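Local coordinates for transcriptional protein SWT1 (Saccharomyces cerevisiae, PDB 4PQZ) that is an RNA endonuclease involved in transcription, probably as an activator, that interacts with the TREX complex and RNA polymerase II, represented here by its C-terminal HEPN domain, at residues L125-H137 / L151-N163. Sequence-based numbering, arbitrary orientation.
Sequences LRTFEQFWETVLH and LEKQIHEWKTSIN
Lys159 NZ forms a salt bridge with Glu133 OE2 at 2.9 Å, reaching the carboxylate on its syn side but 28° out of plane. Glu133 runs extended beyond CG (chi2 175°), as does Lys159, which brings the two chain ends together. The other oxygen, Glu133 OE1, lies only 2.8 Å from Glu129 OE1, so one of these acids probably carries a proton; Gln130 NE2 donates to the syn lone pair of Glu129 OE2. One helical turn on, His137 NE2 donates to Glu152 OE2 (2.8 Å), tilted from the imidazole plane, and Ile155 CD1 lies obliquely against the same ring. At the other end Ile162 CG2 lies over the Arg126 guanidinium face; Arg126 NH2 to Asn163 OD1, at 2.4 Å, is doubtfully short. Cutting Glu133 back to an alanine is likely to leave the Lys159 ammonium without its carboxylate, Glu129 OE1 without its close neighbour and Ile155 CG2 less covered. Glu129 is also a knob among Ile155, Trp158, Lys159 and Ile162, its CB 3.7 Å from Ile162 CD1, which also meets Leu125 CG. Leu136 CD1 touches the Trp158 ring edge at CH2 (3.8 Å), and Leu151 CD2 packs on Leu136 CB; Trp158 NE1 hydrogen-bonds to Gln45 OE1 of helix 35-62. Helices 122-139 and 145-163, nearly antiparallel (segment axes at 165°, 11.0 Å apart), form the C-terminal helical hairpin, packed against helix 35-62 in this all-helical HEPN-like fold.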
loop_
_atom_site.group_PDB
_atom_site.type_symbol
_atom_site.label_atom_id
_atom_site.label_comp_id
_atom_site.label_asym_id
_atom_site.label_seq_id
_atom_site.Cartn_x
_atom_site.Cartn_y
_atom_site.Cartn_z
ATOM N N LEU A 125 9.907 -7.340 8.238
ATOM C CA LEU A 125 8.659 -6.731 8.703
ATOM C C LEU A 125 8.781 -5.219 8.859
ATOM O O LEU A 125 7.859 -4.483 8.524
ATOM C CB LEU A 125 8.192 -7.378 10.009
ATOM C CG LEU A 125 6.856 -6.892 10.588
ATOM C CD1 LEU A 125 5.736 -6.935 9.542
ATOM C CD2 LEU A 125 6.468 -7.691 11.835
ATOM N N ARG A 126 9.928 -4.758 9.351
ATOM C CA ARG A 126 10.177 -3.325 9.458
ATOM C C ARG A 126 10.359 -2.718 8.079
ATOM O O ARG A 126 9.838 -1.638 7.792
ATOM C CB ARG A 126 11.408 -3.042 10.332
ATOM C CG ARG A 126 11.256 -3.568 11.743
ATOM C CD ARG A 126 12.313 -3.012 12.667
ATOM N NE ARG A 126 11.797 -2.880 14.027
ATOM C CZ ARG A 126 11.149 -1.804 14.478
ATOM N NH1 ARG A 126 10.935 -0.763 13.681
ATOM N NH2 ARG A 126 10.714 -1.767 15.730
ATOM N N THR A 127 11.102 -3.419 7.232
ATOM C CA THR A 127 11.322 -2.984 5.849
ATOM C C THR A 127 9.996 -2.880 5.093
ATOM O O THR A 127 9.756 -1.908 4.380
ATOM C CB THR A 127 12.293 -3.932 5.102
ATOM O OG1 THR A 127 13.600 -3.811 5.677
ATOM C CG2 THR A 127 12.373 -3.581 3.616
ATOM N N PHE A 128 9.138 -3.877 5.292
ATOM C CA PHE A 128 7.822 -3.923 4.678
ATOM C C PHE A 128 6.972 -2.751 5.144
ATOM O O PHE A 128 6.503 -1.950 4.330
ATOM C CB PHE A 128 7.120 -5.255 5.011
ATOM C CG PHE A 128 5.757 -5.398 4.384
ATOM C CD1 PHE A 128 5.624 -5.843 3.075
ATOM C CD2 PHE A 128 4.603 -5.076 5.103
ATOM C CE1 PHE A 128 4.356 -5.969 2.484
ATOM C CE2 PHE A 128 3.346 -5.193 4.525
ATOM C CZ PHE A 128 3.224 -5.647 3.215
ATOM N N GLU A 129 6.774 -2.667 6.457
ATOM C CA GLU A 129 5.945 -1.630 7.053
ATOM C C GLU A 129 6.453 -0.225 6.756
ATOM O O GLU A 129 5.651 0.646 6.426
ATOM C CB GLU A 129 5.786 -1.847 8.561
ATOM C CG GLU A 129 4.730 -0.961 9.226
ATOM C CD GLU A 129 5.226 0.457 9.533
ATOM O OE1 GLU A 129 4.382 1.376 9.616
ATOM O OE2 GLU A 129 6.454 0.652 9.691
ATOM N N GLN A 130 7.763 0.009 6.870
ATOM C CA GLN A 130 8.305 1.344 6.575
ATOM C C GLN A 130 8.080 1.784 5.127
ATOM O O GLN A 130 7.816 2.954 4.865
ATOM C CB GLN A 130 9.797 1.476 6.931
ATOM C CG GLN A 130 10.091 1.517 8.461
ATOM C CD GLN A 130 9.637 2.803 9.154
ATOM O OE1 GLN A 130 10.366 3.799 9.176
ATOM N NE2 GLN A 130 8.440 2.777 9.754
ATOM N N PHE A 131 8.198 0.861 4.180
ATOM C CA PHE A 131 8.073 1.248 2.772
ATOM C C PHE A 131 6.634 1.671 2.507
ATOM O O PHE A 131 6.369 2.743 1.939
ATOM C CB PHE A 131 8.478 0.098 1.846
ATOM C CG PHE A 131 8.164 0.345 0.394
ATOM C CD1 PHE A 131 9.029 1.087 -0.402
ATOM C CD2 PHE A 131 7.010 -0.176 -0.180
ATOM C CE1 PHE A 131 8.742 1.316 -1.732
ATOM C CE2 PHE A 131 6.717 0.042 -1.514
ATOM C CZ PHE A 131 7.580 0.790 -2.285
ATOM N N TRP A 132 5.715 0.829 2.968
ATOM C CA TRP A 132 4.293 1.006 2.691
ATOM C C TRP A 132 3.636 2.146 3.465
ATOM O O TRP A 132 2.657 2.714 3.004
ATOM C CB TRP A 132 3.547 -0.312 2.905
ATOM C CG TRP A 132 3.803 -1.243 1.773
ATOM C CD1 TRP A 132 4.500 -2.424 1.805
ATOM C CD2 TRP A 132 3.416 -1.043 0.412
ATOM N NE1 TRP A 132 4.544 -2.982 0.544
ATOM C CE2 TRP A 132 3.885 -2.153 -0.324
ATOM C CE3 TRP A 132 2.709 -0.035 -0.251
ATOM C CZ2 TRP A 132 3.660 -2.280 -1.694
ATOM C CZ3 TRP A 132 2.489 -0.167 -1.611
ATOM C CH2 TRP A 132 2.966 -1.281 -2.319
ATOM N N GLU A 133 4.192 2.462 4.635
ATOM C CA GLU A 133 3.793 3.624 5.426
ATOM C C GLU A 133 4.031 4.899 4.623
ATOM O O GLU A 133 3.114 5.708 4.447
ATOM C CB GLU A 133 4.564 3.662 6.761
ATOM C CG GLU A 133 4.618 5.035 7.408
ATOM C CD GLU A 133 5.274 5.024 8.784
ATOM O OE1 GLU A 133 5.475 3.934 9.353
ATOM O OE2 GLU A 133 5.590 6.117 9.300
ATOM N N THR A 134 5.264 5.054 4.135
ATOM C CA THR A 134 5.659 6.184 3.298
ATOM C C THR A 134 4.761 6.255 2.045
ATOM O O THR A 134 4.208 7.307 1.746
ATOM C CB THR A 134 7.158 6.050 2.871
ATOM O OG1 THR A 134 7.990 5.971 4.030
ATOM C CG2 THR A 134 7.622 7.234 2.005
ATOM N N VAL A 135 4.614 5.122 1.342
ATOM C CA VAL A 135 3.820 5.020 0.107
ATOM C C VAL A 135 2.318 5.308 0.302
ATOM O O VAL A 135 1.715 6.058 -0.476
ATOM C CB VAL A 135 4.007 3.636 -0.564
ATOM C CG1 VAL A 135 2.960 3.384 -1.638
ATOM C CG2 VAL A 135 5.413 3.511 -1.139
ATOM N N LEU A 136 1.717 4.717 1.336
ATOM C CA LEU A 136 0.318 4.992 1.650
ATOM C C LEU A 136 0.037 6.475 1.876
ATOM O O LEU A 136 -1.030 6.970 1.528
ATOM C CB LEU A 136 -0.156 4.160 2.831
ATOM C CG LEU A 136 -0.352 2.682 2.482
ATOM C CD1 LEU A 136 -0.586 1.827 3.733
ATOM C CD2 LEU A 136 -1.450 2.494 1.439
ATOM N N HIS A 137 0.998 7.178 2.453
ATOM C CA HIS A 137 0.916 8.623 2.574
ATOM C C HIS A 137 0.662 9.322 1.242
ATOM O O HIS A 137 -0.270 10.113 1.127
ATOM C CB HIS A 137 2.178 9.178 3.242
ATOM C CG HIS A 137 2.176 9.031 4.733
ATOM N ND1 HIS A 137 3.324 9.095 5.497
ATOM C CD2 HIS A 137 1.161 8.831 5.605
ATOM C CE1 HIS A 137 3.016 8.934 6.766
ATOM N NE2 HIS A 137 1.706 8.764 6.861
ATOM N N LEU A 151 -5.721 6.798 8.425
ATOM C CA LEU A 151 -4.484 6.144 8.012
ATOM C C LEU A 151 -3.403 6.266 9.083
ATOM O O LEU A 151 -2.695 5.304 9.356
ATOM C CB LEU A 151 -3.976 6.692 6.668
ATOM C CG LEU A 151 -2.675 6.037 6.172
ATOM C CD1 LEU A 151 -2.937 4.599 5.733
ATOM C CD2 LEU A 151 -1.970 6.850 5.074
ATOM N N GLU A 152 -3.278 7.452 9.675
ATOM C CA GLU A 152 -2.367 7.698 10.807
ATOM C C GLU A 152 -2.640 6.759 11.987
ATOM O O GLU A 152 -1.724 6.171 12.561
ATOM C CB GLU A 152 -2.467 9.159 11.278
ATOM C CG GLU A 152 -1.832 10.178 10.338
ATOM C CD GLU A 152 -0.398 9.831 10.004
ATOM O OE1 GLU A 152 0.481 9.995 10.879
ATOM O OE2 GLU A 152 -0.146 9.385 8.868
ATOM N N LYS A 153 -3.913 6.627 12.332
ATOM C CA LYS A 153 -4.337 5.726 13.389
ATOM C C LYS A 153 -3.920 4.283 13.105
ATOM O O LYS A 153 -3.498 3.557 14.000
ATOM C CB LYS A 153 -5.853 5.819 13.582
ATOM C CG LYS A 153 -6.429 4.762 14.497
ATOM C CD LYS A 153 -7.947 4.716 14.408
ATOM C CE LYS A 153 -8.483 3.350 14.836
ATOM N NZ LYS A 153 -8.024 2.928 16.196
ATOM N N GLN A 154 -4.033 3.871 11.852
ATOM C CA GLN A 154 -3.716 2.499 11.478
ATOM C C GLN A 154 -2.201 2.248 11.473
ATOM O O GLN A 154 -1.732 1.182 11.883
ATOM C CB GLN A 154 -4.327 2.178 10.118
ATOM C CG GLN A 154 -4.999 0.824 10.037
ATOM C CD GLN A 154 -5.694 0.621 8.709
ATOM O OE1 GLN A 154 -6.067 1.587 8.038
ATOM N NE2 GLN A 154 -5.863 -0.637 8.314
ATOM N N ILE A 155 -1.454 3.253 11.015
ATOM C CA ILE A 155 0.013 3.267 11.008
ATOM C C ILE A 155 0.585 3.184 12.432
ATOM O O ILE A 155 1.566 2.477 12.676
ATOM C CB ILE A 155 0.553 4.550 10.281
ATOM C CG1 ILE A 155 0.321 4.465 8.762
ATOM C CG2 ILE A 155 2.019 4.805 10.606
ATOM C CD1 ILE A 155 0.810 5.700 7.968
ATOM N N HIS A 156 -0.037 3.900 13.363
ATOM C CA HIS A 156 0.390 3.895 14.765
ATOM C C HIS A 156 0.255 2.490 15.351
ATOM O O HIS A 156 1.195 1.967 15.952
ATOM C CB HIS A 156 -0.412 4.905 15.598
ATOM C CG HIS A 156 -0.094 4.870 17.067
ATOM N ND1 HIS A 156 0.903 5.638 17.639
ATOM C CD2 HIS A 156 -0.640 4.153 18.082
ATOM C CE1 HIS A 156 0.954 5.398 18.934
ATOM N NE2 HIS A 156 0.031 4.497 19.231
ATOM N N GLU A 157 -0.906 1.873 15.146
ATOM C CA GLU A 157 -1.115 0.490 15.568
ATOM C C GLU A 157 -0.102 -0.491 14.956
ATOM O O GLU A 157 0.328 -1.437 15.617
ATOM C CB GLU A 157 -2.538 0.035 15.243
ATOM C CG GLU A 157 -3.625 0.919 15.803
ATOM C CD GLU A 157 -4.999 0.333 15.573
ATOM O OE1 GLU A 157 -5.134 -0.905 15.686
ATOM O OE2 GLU A 157 -5.939 1.101 15.269
ATOM N N TRP A 158 0.277 -0.269 13.698
ATOM C CA TRP A 158 1.265 -1.129 13.056
ATOM C C TRP A 158 2.619 -1.017 13.730
ATOM O O TRP A 158 3.228 -2.034 14.069
ATOM C CB TRP A 158 1.425 -0.791 11.578
ATOM C CG TRP A 158 0.216 -1.083 10.748
ATOM C CD1 TRP A 158 -0.815 -1.935 11.053
ATOM C CD2 TRP A 158 -0.095 -0.513 9.475
ATOM N NE1 TRP A 158 -1.747 -1.926 10.039
ATOM C CE2 TRP A 158 -1.328 -1.063 9.060
ATOM C CE3 TRP A 158 0.548 0.412 8.642
ATOM C CZ2 TRP A 158 -1.927 -0.717 7.847
ATOM C CZ3 TRP A 158 -0.045 0.750 7.438
ATOM C CH2 TRP A 158 -1.271 0.189 7.053
ATOM N N LYS A 159 3.084 0.222 13.894
ATOM C CA LYS A 159 4.380 0.522 14.518
ATOM C C LYS A 159 4.486 -0.040 15.938
ATOM O O LYS A 159 5.445 -0.740 16.269
ATOM C CB LYS A 159 4.631 2.032 14.572
ATOM C CG LYS A 159 5.035 2.664 13.269
ATOM C CD LYS A 159 5.233 4.153 13.430
ATOM C CE LYS A 159 5.711 4.800 12.165
ATOM N NZ LYS A 159 5.477 6.286 12.193
ATOM N N THR A 160 3.484 0.240 16.765
ATOM C CA THR A 160 3.537 -0.152 18.165
ATOM C C THR A 160 3.513 -1.672 18.280
ATOM O O THR A 160 4.265 -2.233 19.061
ATOM C CB THR A 160 2.422 0.513 19.002
ATOM O OG1 THR A 160 1.142 0.006 18.611
ATOM C CG2 THR A 160 2.452 2.025 18.810
ATOM N N SER A 161 2.690 -2.335 17.471
ATOM C CA SER A 161 2.637 -3.798 17.466
ATOM C C SER A 161 3.954 -4.404 16.970
ATOM O O SER A 161 4.309 -5.534 17.313
ATOM C CB SER A 161 1.456 -4.301 16.621
ATOM O OG SER A 161 0.204 -3.949 17.208
ATOM N N ILE A 162 4.674 -3.640 16.157
ATOM C CA ILE A 162 6.008 -4.023 15.713
ATOM C C ILE A 162 7.055 -3.607 16.755
ATOM O O ILE A 162 7.892 -4.417 17.155
ATOM C CB ILE A 162 6.342 -3.400 14.333
ATOM C CG1 ILE A 162 5.556 -4.097 13.217
ATOM C CG2 ILE A 162 7.829 -3.491 14.037
ATOM C CD1 ILE A 162 5.825 -3.508 11.817
ATOM N N ASN A 163 6.982 -2.348 17.198
ATOM C CA ASN A 163 7.953 -1.774 18.137
ATOM C C ASN A 163 7.796 -2.320 19.552
ATOM O O ASN A 163 8.595 -2.020 20.444
ATOM C CB ASN A 163 7.867 -0.250 18.168
ATOM C CG ASN A 163 9.034 0.409 17.454
ATOM O OD1 ASN A 163 10.139 -0.138 17.426
ATOM N ND2 ASN A 163 8.799 1.584 16.872
#